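PDB 2QGY: enolase from the environmental genome shotgun sequencing of the Sargasso Sea, which is of unknown function but binds magnesium and probably uses it for enolase-superfamily chemistry on a carboxylate substrate. Local coordinates for residues Lys247-Glu252 with Ile271-Ile276; Ile297-His302 with Ile321-Lys326. One frame throughout, in Å; residues are numbered along the deposited sequence.

Interaction 1: Lys247-Glu252 with Ile271-Ile276; sequences KVVTGE and IFNPDI. With MG (magnesium ion), chain C.
Val249 lies beside Ile271, and Thr250 beside Phe272, in two neighbouring parallel strands joined by main-chain hydrogen bonds. Ile271 N donates to Val248 O, Thr250 N to Ile271 O (3.3 Å), and Asn273 N to Thr250 O (3.0 Å). The last bond carries the pairing just past the end of strand 271-272.

Apolar contact centres on Val249. Its CG2 lies 3.8 Å from Ile271 CB, while CG1, anti to the backbone N (chi1 -176°), reaches the other way to within 3.5 Å of Asn273 CG. Beta-branched Val and Ile suit extended strands, and here they pack side by side on one face of the sheet.

The polar contacts gather at the C-terminal ends of these barrel strands, where enolase-superfamily enzymes carry their metal ligands. The Asn273 amide works in both directions: OD1 accepts Glu252 N at 2.9 Å, with the donor above the carbonyl plane, and ND2 gives a hydrogen to Glu252 OE1 at 3.2 Å. That oxygen is met on its anti side, with the carboxylate and amide planes 56° apart. Glu252 OE1 also binds the magnesium ion at 1.9 Å, so Asn273 is a second-shell residue holding a metal ligand, a job for which an amide has both donor and acceptor. Glu252 OE2 accepts from a metal-bound water. Gly251 makes the turn between strand and ligand with a positive phi of 135°, at which a beta carbon would be jammed against the preceding carbonyl. Another water bridges Glu252 O and Asp275 N.

Asp200 and Glu226 complete the protein ligands. Helix 257-265 makes the beta-alpha-beta crossover and covers Thr250 and Phe272; helix 234-243 covers Val248 and Thr250. Val249 and Ile271 face the other way, onto Trp224 of strand 224-226.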
ATOM      1  N   LYS A 247     -13.960  23.958   0.711  1.00 21.26           N
ATOM      2  CA  LYS A 247     -14.085  22.526   0.437  1.00 20.97           C
ATOM      3  C   LYS A 247     -12.757  21.786   0.578  1.00 20.45           C
ATOM      4  O   LYS A 247     -11.747  22.222   0.015  1.00 20.33           O
ATOM      5  CB  LYS A 247     -14.638  22.305  -0.949  1.00 21.90           C
ATOM      6  CG  LYS A 247     -16.079  22.793  -1.087  1.00 23.94           C
ATOM      7  CD  LYS A 247     -16.559  22.656  -2.516  1.00 28.67           C
ATOM      8  CE  LYS A 247     -17.912  23.373  -2.688  1.00 31.88           C
ATOM      9  NZ  LYS A 247     -18.898  22.957  -1.660  1.00 36.32           N
ATOM     10  N   VAL A 248     -12.769  20.665   1.308  1.00 18.72           N
ATOM     11  CA  VAL A 248     -11.558  19.876   1.540  1.00 17.67           C
ATOM     12  C   VAL A 248     -11.563  18.621   0.611  1.00 17.34           C
ATOM     13  O   VAL A 248     -12.564  17.914   0.500  1.00 17.17           O
ATOM     14  CB  VAL A 248     -11.394  19.504   3.057  1.00 18.67           C
ATOM     15  CG1 VAL A 248     -10.239  18.514   3.321  1.00 18.77           C
ATOM     16  CG2 VAL A 248     -11.204  20.772   3.942  1.00 19.93           C
ATOM     17  N   VAL A 249     -10.430  18.379  -0.041  1.00 15.60           N
ATOM     18  CA  VAL A 249     -10.279  17.272  -0.982  1.00 14.97           C
ATOM     19  C   VAL A 249      -9.185  16.321  -0.466  1.00 14.26           C
ATOM     20  O   VAL A 249      -8.126  16.773  -0.086  1.00 15.37           O
ATOM     21  CB  VAL A 249      -9.856  17.772  -2.376  1.00 15.08           C
ATOM     22  CG1 VAL A 249      -9.814  16.559  -3.372  1.00 16.47           C
ATOM     23  CG2 VAL A 249     -10.887  18.795  -2.928  1.00 15.63           C
ATOM     24  N   THR A 250      -9.431  15.013  -0.477  1.00 13.76           N
ATOM     25  CA  THR A 250      -8.389  14.057  -0.068  1.00 14.06           C
ATOM     26  C   THR A 250      -8.649  12.766  -0.823  1.00 13.60           C
ATOM     27  O   THR A 250      -9.756  12.583  -1.306  1.00 13.24           O
ATOM     28  CB  THR A 250      -8.399  13.772   1.475  1.00 14.79           C
ATOM     29  OG1 THR A 250      -7.254  12.962   1.845  1.00 15.40           O
ATOM     30  CG2 THR A 250      -9.665  13.079   1.909  1.00 15.37           C
ATOM     31  N   GLY A 251      -7.642  11.894  -0.918  1.00 14.01           N
ATOM     32  CA  GLY A 251      -7.915  10.551  -1.426  1.00 15.10           C
ATOM     33  C   GLY A 251      -6.887  10.085  -2.441  1.00 16.26           C
ATOM     34  O   GLY A 251      -6.678   8.895  -2.575  1.00 15.61           O
ATOM     35  N   GLU A 252      -6.245  11.019  -3.131  1.00 16.38           N
ATOM     36  CA  GLU A 252      -5.287  10.666  -4.193  1.00 17.41           C
ATOM     37  C   GLU A 252      -4.185   9.687  -3.791  1.00 17.50           C
ATOM     38  O   GLU A 252      -3.722   8.909  -4.622  1.00 19.14           O
ATOM     39  CB  GLU A 252      -4.689  11.928  -4.801  1.00 17.98           C
ATOM     40  CG  GLU A 252      -3.769  12.703  -3.918  1.00 19.28           C
ATOM     41  CD  GLU A 252      -3.030  13.775  -4.709  1.00 21.32           C
ATOM     42  OE1 GLU A 252      -3.679  14.775  -5.019  1.00 24.36           O
ATOM     43  OE2 GLU A 252      -1.847  13.596  -5.072  1.00 24.69           O
ATOM     44  N   ILE A 271     -14.854  16.335  -0.915  1.00 14.65           N
ATOM     45  CA  ILE A 271     -14.622  15.752  -2.250  1.00 15.18           C
ATOM     46  C   ILE A 271     -13.531  14.699  -2.090  1.00 14.68           C
ATOM     47  O   ILE A 271     -12.564  14.916  -1.387  1.00 13.77           O
ATOM     48  CB  ILE A 271     -14.107  16.844  -3.252  1.00 16.01           C
ATOM     49  CG1 ILE A 271     -15.126  17.992  -3.411  1.00 15.69           C
ATOM     50  CG2 ILE A 271     -13.741  16.214  -4.641  1.00 14.66           C
ATOM     51  CD1 ILE A 271     -14.544  19.271  -4.077  1.00 17.13           C
ATOM     52  N   PHE A 272     -13.669  13.556  -2.750  1.00 14.75           N
ATOM     53  CA  PHE A 272     -12.586  12.584  -2.751  1.00 14.38           C
ATOM     54  C   PHE A 272     -11.899  12.600  -4.124  1.00 15.17           C
ATOM     55  O   PHE A 272     -12.575  12.727  -5.135  1.00 14.43           O
ATOM     56  CB  PHE A 272     -13.136  11.168  -2.557  1.00 15.42           C
ATOM     57  CG  PHE A 272     -13.830  10.931  -1.234  1.00 16.43           C
ATOM     58  CD1 PHE A 272     -13.490  11.662  -0.085  1.00 15.99           C
ATOM     59  CD2 PHE A 272     -14.820   9.960  -1.141  1.00 16.90           C
ATOM     60  CE1 PHE A 272     -14.143  11.387   1.149  1.00 17.44           C
ATOM     61  CE2 PHE A 272     -15.460   9.686   0.099  1.00 15.92           C
ATOM     62  CZ  PHE A 272     -15.106  10.397   1.216  1.00 15.77           C
ATOM     63  N   ASN A 273     -10.574  12.449  -4.165  1.00 14.38           N
ATOM     64  CA  ASN A 273      -9.867  12.420  -5.439  1.00 14.59           C
ATOM     65  C   ASN A 273      -8.945  11.176  -5.551  1.00 15.09           C
ATOM     66  O   ASN A 273      -7.778  11.311  -5.835  1.00 14.55           O
ATOM     67  CB  ASN A 273      -9.108  13.744  -5.685  1.00 14.18           C
ATOM     68  CG  ASN A 273      -7.904  13.921  -4.751  1.00 16.42           C
ATOM     69  OD1 ASN A 273      -7.884  13.395  -3.638  1.00 17.69           O
ATOM     70  ND2 ASN A 273      -6.867  14.620  -5.230  1.00 14.75           N
ATOM     71  N   PRO A 274      -9.501   9.964  -5.388  1.00 16.03           N
ATOM     72  CA  PRO A 274      -8.661   8.777  -5.626  1.00 16.04           C
ATOM     73  C   PRO A 274      -8.187   8.852  -7.097  1.00 15.73           C
ATOM     74  O   PRO A 274      -8.896   9.418  -7.965  1.00 15.57           O
ATOM     75  CB  PRO A 274      -9.632   7.601  -5.456  1.00 16.54           C
ATOM     76  CG  PRO A 274     -10.992   8.165  -5.780  1.00 17.75           C
ATOM     77  CD  PRO A 274     -10.916   9.603  -5.176  1.00 16.73           C
ATOM     78  N   ASP A 275      -7.041   8.251  -7.397  1.00 13.72           N
ATOM     79  CA  ASP A 275      -6.573   8.281  -8.796  1.00 13.71           C
ATOM     80  C   ASP A 275      -7.343   7.213  -9.576  1.00 13.38           C
ATOM     81  O   ASP A 275      -7.634   6.123  -9.074  1.00 13.37           O
ATOM     82  CB  ASP A 275      -5.067   8.024  -8.883  1.00 13.46           C
ATOM     83  CG  ASP A 275      -4.509   8.247 -10.298  1.00 14.96           C
ATOM     84  OD1 ASP A 275      -4.012   9.358 -10.588  1.00 18.30           O
ATOM     85  OD2 ASP A 275      -4.597   7.319 -11.128  1.00 18.35           O
ATOM     86  N   ILE A 276      -7.740   7.580 -10.784  1.00 13.08           N
ATOM     87  CA  ILE A 276      -8.503   6.679 -11.643  1.00 12.42           C
ATOM     88  C   ILE A 276      -7.817   5.315 -11.861  1.00 12.99           C
ATOM     89  O   ILE A 276      -8.487   4.257 -12.061  1.00 14.42           O
ATOM     90  CB  ILE A 276      -8.797   7.384 -13.008  1.00 12.51           C
ATOM     91  CG1 ILE A 276      -9.746   6.534 -13.876  1.00 15.47           C
ATOM     92  CG2 ILE A 276      -7.452   7.723 -13.767  1.00 12.57           C
ATOM     93  CD1 ILE A 276     -11.190   6.345 -13.316  1.00 13.58           C
TER
HETATM   94 MG    MG C 701      -3.011  16.582  -5.314  1.00 19.91          MG
HETATM   95  O   HOH W   1      -5.649   6.747  -5.439  1.00 20.13           O
HETATM   96  O   HOH W   2      -1.090  16.068  -5.619  1.00 22.42           O
HETATM   97  O   HOH W   3      -2.394  16.654  -3.346  1.00 26.78           O
HETATM   98  O   HOH W   4      -2.954  16.754  -7.441  1.00 22.09           O

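Interaction 2: Ile297-His302 with Ile321-Lys326; sequences IFISPH and IPNSEK
Ile299 and Ser324 form a single backbone bridge, in which Ile299 N donates to Asn323 O and Glu325 N to Ile299 O, with Phe298 level with Asn323 and Ser300 level with Glu325.

Asn323 extends this pairing with its side chain. Its CG sits between the backbone N and the carbonyl carbon (chi1 66°), and ND2 gives a hydrogen to Ile297 O at 2.8 Å. The bond is nearly straight, 164° at the hydrogen, and lies in the planes of both the amide and the carbonyl, which holds the amide in this orientation, with a weak second bond from ND2 to Ser289 O. A short amide suits the loop because it can stand in for a backbone N-H. Ser300 adds a similar bond: OG, anti to its own backbone N, donates to Lys326 O at 2.6 Å, nearly along the C=O axis.

Phe298 lays the CD1 side of its ring against the Asn323 backbone, CD1 lying 3.4 Å from Asn323 O, with Ser324 O at the ring edge, near its plane. Ile321 CD1 reaches Ile299 CB at 4.0 Å, beside helix 282-294. Glu325 spends its aliphatic part on Phe298 and Ser300, with CB 3.8 Å from Ser300 CB and CG equally close to Phe298 CB. Its OE2 takes the N-H of Lys326 at 2.9 Å on its anti lone pair. The ammonium of Lys326 forms a salt bridge to that same oxygen, its hydrogen bond long and weak, while Tyr223 bonds both OE1 and Lys326 NZ.

Here, then, a loop without regular structure is held to strand 298-299 partly by side chains that replace main-chain donors, just before it enters strand 327-329 of the barrel. With an amide N-H, an ammonium and a phenol around it, the Glu325 carboxylate is probably stabilised in its charged form.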
ATOM      1  N   ILE A 297     -21.096  14.017  -0.741  1.00 19.82           N
ATOM      2  CA  ILE A 297     -19.672  14.149  -1.088  1.00 18.88           C
ATOM      3  C   ILE A 297     -19.513  13.912  -2.598  1.00 19.83           C
ATOM      4  O   ILE A 297     -20.171  13.039  -3.166  1.00 19.01           O
ATOM      5  CB  ILE A 297     -18.844  13.125  -0.264  1.00 19.11           C
ATOM      6  CG1 ILE A 297     -18.882  13.533   1.224  1.00 17.14           C
ATOM      7  CG2 ILE A 297     -17.395  12.980  -0.838  1.00 17.24           C
ATOM      8  CD1 ILE A 297     -18.316  12.521   2.199  1.00 20.61           C
ATOM      9  N   PHE A 298     -18.685  14.720  -3.248  1.00 19.35           N
ATOM     10  CA  PHE A 298     -18.446  14.589  -4.684  1.00 20.17           C
ATOM     11  C   PHE A 298     -17.138  13.856  -4.943  1.00 19.02           C
ATOM     12  O   PHE A 298     -16.311  13.734  -4.059  1.00 17.55           O
ATOM     13  CB  PHE A 298     -18.405  15.962  -5.327  1.00 21.00           C
ATOM     14  CG  PHE A 298     -19.750  16.640  -5.345  1.00 24.22           C
ATOM     15  CD1 PHE A 298     -20.517  16.648  -6.498  1.00 24.81           C
ATOM     16  CD2 PHE A 298     -20.259  17.231  -4.182  1.00 27.79           C
ATOM     17  CE1 PHE A 298     -21.773  17.250  -6.508  1.00 26.75           C
ATOM     18  CE2 PHE A 298     -21.518  17.841  -4.177  1.00 28.60           C
ATOM     19  CZ  PHE A 298     -22.274  17.842  -5.346  1.00 28.37           C
ATOM     20  N   ILE A 299     -16.983  13.385  -6.171  1.00 18.09           N
ATOM     21  CA  ILE A 299     -15.788  12.660  -6.603  1.00 17.65           C
ATOM     22  C   ILE A 299     -15.108  13.401  -7.754  1.00 17.81           C
ATOM     23  O   ILE A 299     -15.724  13.700  -8.765  1.00 18.53           O
ATOM     24  CB  ILE A 299     -16.152  11.240  -7.098  1.00 17.94           C
ATOM     25  CG1 ILE A 299     -16.891  10.437  -6.005  1.00 17.65           C
ATOM     26  CG2 ILE A 299     -14.884  10.479  -7.547  1.00 17.38           C
ATOM     27  CD1 ILE A 299     -16.060  10.170  -4.705  1.00 19.76           C
ATOM     28  N   SER A 300     -13.828  13.688  -7.596  1.00 17.78           N
ATOM     29  CA  SER A 300     -13.062  14.323  -8.657  1.00 16.16           C
ATOM     30  C   SER A 300     -11.869  13.419  -8.841  1.00 16.57           C
ATOM     31  O   SER A 300     -10.908  13.535  -8.127  1.00 15.81           O
ATOM     32  CB  SER A 300     -12.560  15.689  -8.184  1.00 16.43           C
ATOM     33  OG  SER A 300     -11.713  16.285  -9.169  1.00 18.47           O
ATOM     34  N   PRO A 301     -11.931  12.471  -9.779  1.00 16.15           N
ATOM     35  CA  PRO A 301     -10.772  11.585  -9.872  1.00 15.88           C
ATOM     36  C   PRO A 301      -9.448  12.301 -10.144  1.00 16.23           C
ATOM     37  O   PRO A 301      -9.386  13.283 -10.922  1.00 16.89           O
ATOM     38  CB  PRO A 301     -11.137  10.651 -11.037  1.00 16.61           C
ATOM     39  CG  PRO A 301     -12.656  10.690 -11.071  1.00 16.63           C
ATOM     40  CD  PRO A 301     -12.962  12.159 -10.786  1.00 17.94           C
ATOM     41  N   HIS A 302      -8.394  11.810  -9.501  1.00 15.42           N
ATOM     42  CA  HIS A 302      -7.074  12.349  -9.681  1.00 14.84           C
ATOM     43  C   HIS A 302      -6.588  11.631 -10.939  1.00 14.50           C
ATOM     44  O   HIS A 302      -6.991  10.508 -11.201  1.00 15.01           O
ATOM     45  CB  HIS A 302      -6.254  11.971  -8.437  1.00 15.28           C
ATOM     46  CG  HIS A 302      -4.781  12.279  -8.505  1.00 17.10           C
ATOM     47  ND1 HIS A 302      -3.853  11.341  -8.901  1.00 20.06           N
ATOM     48  CD2 HIS A 302      -4.066  13.350  -8.079  1.00 18.66           C
ATOM     49  CE1 HIS A 302      -2.633  11.836  -8.774  1.00 20.19           C
ATOM     50  NE2 HIS A 302      -2.731  13.063  -8.289  1.00 20.18           N
ATOM     51  N   ILE A 321     -21.545   9.096 -13.347  1.00 24.17           N
ATOM     52  CA  ILE A 321     -21.956   9.297 -11.935  1.00 24.79           C
ATOM     53  C   ILE A 321     -22.636  10.668 -11.719  1.00 25.13           C
ATOM     54  O   ILE A 321     -22.254  11.646 -12.353  1.00 24.80           O
ATOM     55  CB  ILE A 321     -20.780   9.089 -10.931  1.00 24.31           C
ATOM     56  CG1 ILE A 321     -19.623  10.042 -11.260  1.00 23.58           C
ATOM     57  CG2 ILE A 321     -20.307   7.639 -10.950  1.00 26.71           C
ATOM     58  CD1 ILE A 321     -18.569  10.190 -10.144  1.00 24.70           C
ATOM     59  N   PRO A 322     -23.650  10.737 -10.822  1.00 26.05           N
ATOM     60  CA  PRO A 322     -24.366  11.999 -10.606  1.00 26.44           C
ATOM     61  C   PRO A 322     -23.613  12.985  -9.732  1.00 26.20           C
ATOM     62  O   PRO A 322     -23.956  14.180  -9.740  1.00 27.44           O
ATOM     63  CB  PRO A 322     -25.646  11.558  -9.896  1.00 27.16           C
ATOM     64  CG  PRO A 322     -25.266  10.336  -9.154  1.00 27.36           C
ATOM     65  CD  PRO A 322     -24.200   9.649  -9.996  1.00 27.04           C
ATOM     66  N   ASN A 323     -22.587  12.510  -9.010  1.00 24.21           N
ATOM     67  CA  ASN A 323     -21.816  13.378  -8.087  1.00 22.55           C
ATOM     68  C   ASN A 323     -20.345  13.575  -8.489  1.00 22.02           C
ATOM     69  O   ASN A 323     -19.456  13.610  -7.642  1.00 21.01           O
ATOM     70  CB  ASN A 323     -21.880  12.861  -6.647  1.00 22.76           C
ATOM     71  CG  ASN A 323     -21.194  11.531  -6.480  1.00 22.04           C
ATOM     72  OD1 ASN A 323     -21.237  10.692  -7.379  1.00 20.44           O
ATOM     73  ND2 ASN A 323     -20.575  11.312  -5.314  1.00 18.85           N
ATOM     74  N   SER A 324     -20.089  13.669  -9.790  1.00 20.93           N
ATOM     75  CA  SER A 324     -18.760  13.988 -10.271  0.50 21.06           C
ATOM     76  C   SER A 324     -18.467  15.469 -10.044  1.00 21.19           C
ATOM     77  O   SER A 324     -19.358  16.325 -10.219  1.00 21.61           O
ATOM     78  CB  SER A 324     -18.669  13.678 -11.761  0.50 20.95           C
ATOM     79  OG  SER A 324     -19.507  14.555 -12.486  0.50 20.58           O
ATOM     80  N   GLU A 325     -17.236  15.771  -9.648  1.00 20.15           N
ATOM     81  CA  GLU A 325     -16.756  17.137  -9.703  1.00 21.20           C
ATOM     82  C   GLU A 325     -15.946  17.230 -10.989  1.00 20.58           C
ATOM     83  O   GLU A 325     -15.894  16.266 -11.749  1.00 20.34           O
ATOM     84  CB  GLU A 325     -15.882  17.485  -8.487  1.00 21.27           C
ATOM     85  CG  GLU A 325     -16.556  18.405  -7.512  1.00 23.76           C
ATOM     86  CD  GLU A 325     -16.744  19.823  -8.049  1.00 26.90           C
ATOM     87  OE1 GLU A 325     -17.261  20.660  -7.293  1.00 26.92           O
ATOM     88  OE2 GLU A 325     -16.370  20.121  -9.206  1.00 24.01           O
ATOM     89  N   LYS A 326     -15.304  18.366 -11.211  1.00 20.31           N
ATOM     90  CA  LYS A 326     -14.477  18.549 -12.395  1.00 20.24           C
ATOM     91  C   LYS A 326     -13.318  17.543 -12.414  1.00 19.21           C
ATOM     92  O   LYS A 326     -12.739  17.241 -11.368  1.00 18.61           O
ATOM     93  CB  LYS A 326     -13.976  19.979 -12.447  1.00 20.13           C
ATOM     94  CG  LYS A 326     -15.122  20.977 -12.724  1.00 21.74           C
ATOM     95  CD  LYS A 326     -14.602  22.371 -12.602  1.00 27.20           C
ATOM     96  CE  LYS A 326     -15.050  22.970 -11.276  1.00 31.53           C
ATOM     97  NZ  LYS A 326     -16.561  22.896 -11.153  1.00 36.18           N
TER

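Overall arrangement
The two interactions flank the pairing of strands 271-272 and 298-299 in one enolase-type barrel, their centres 9 Å apart. They meet directly beyond the strand ends: Pro274 O lies 2.9 Å from His302 N, and Asp275 OD1 lies 2.6 Å from His302 ND1, both probable hydrogen bonds. His302 also touches Glu252, which binds the magnesium ion in interaction 1; strand 298-299 and the loop bonded to it in interaction 2 stand farther back, the Ser300 side chain about 10 Å from the metal. An Asp-His pair at the ends of consecutive strands beside the metal recalls the dyad of mandelate racemase, although a catalytic role here remains an inference.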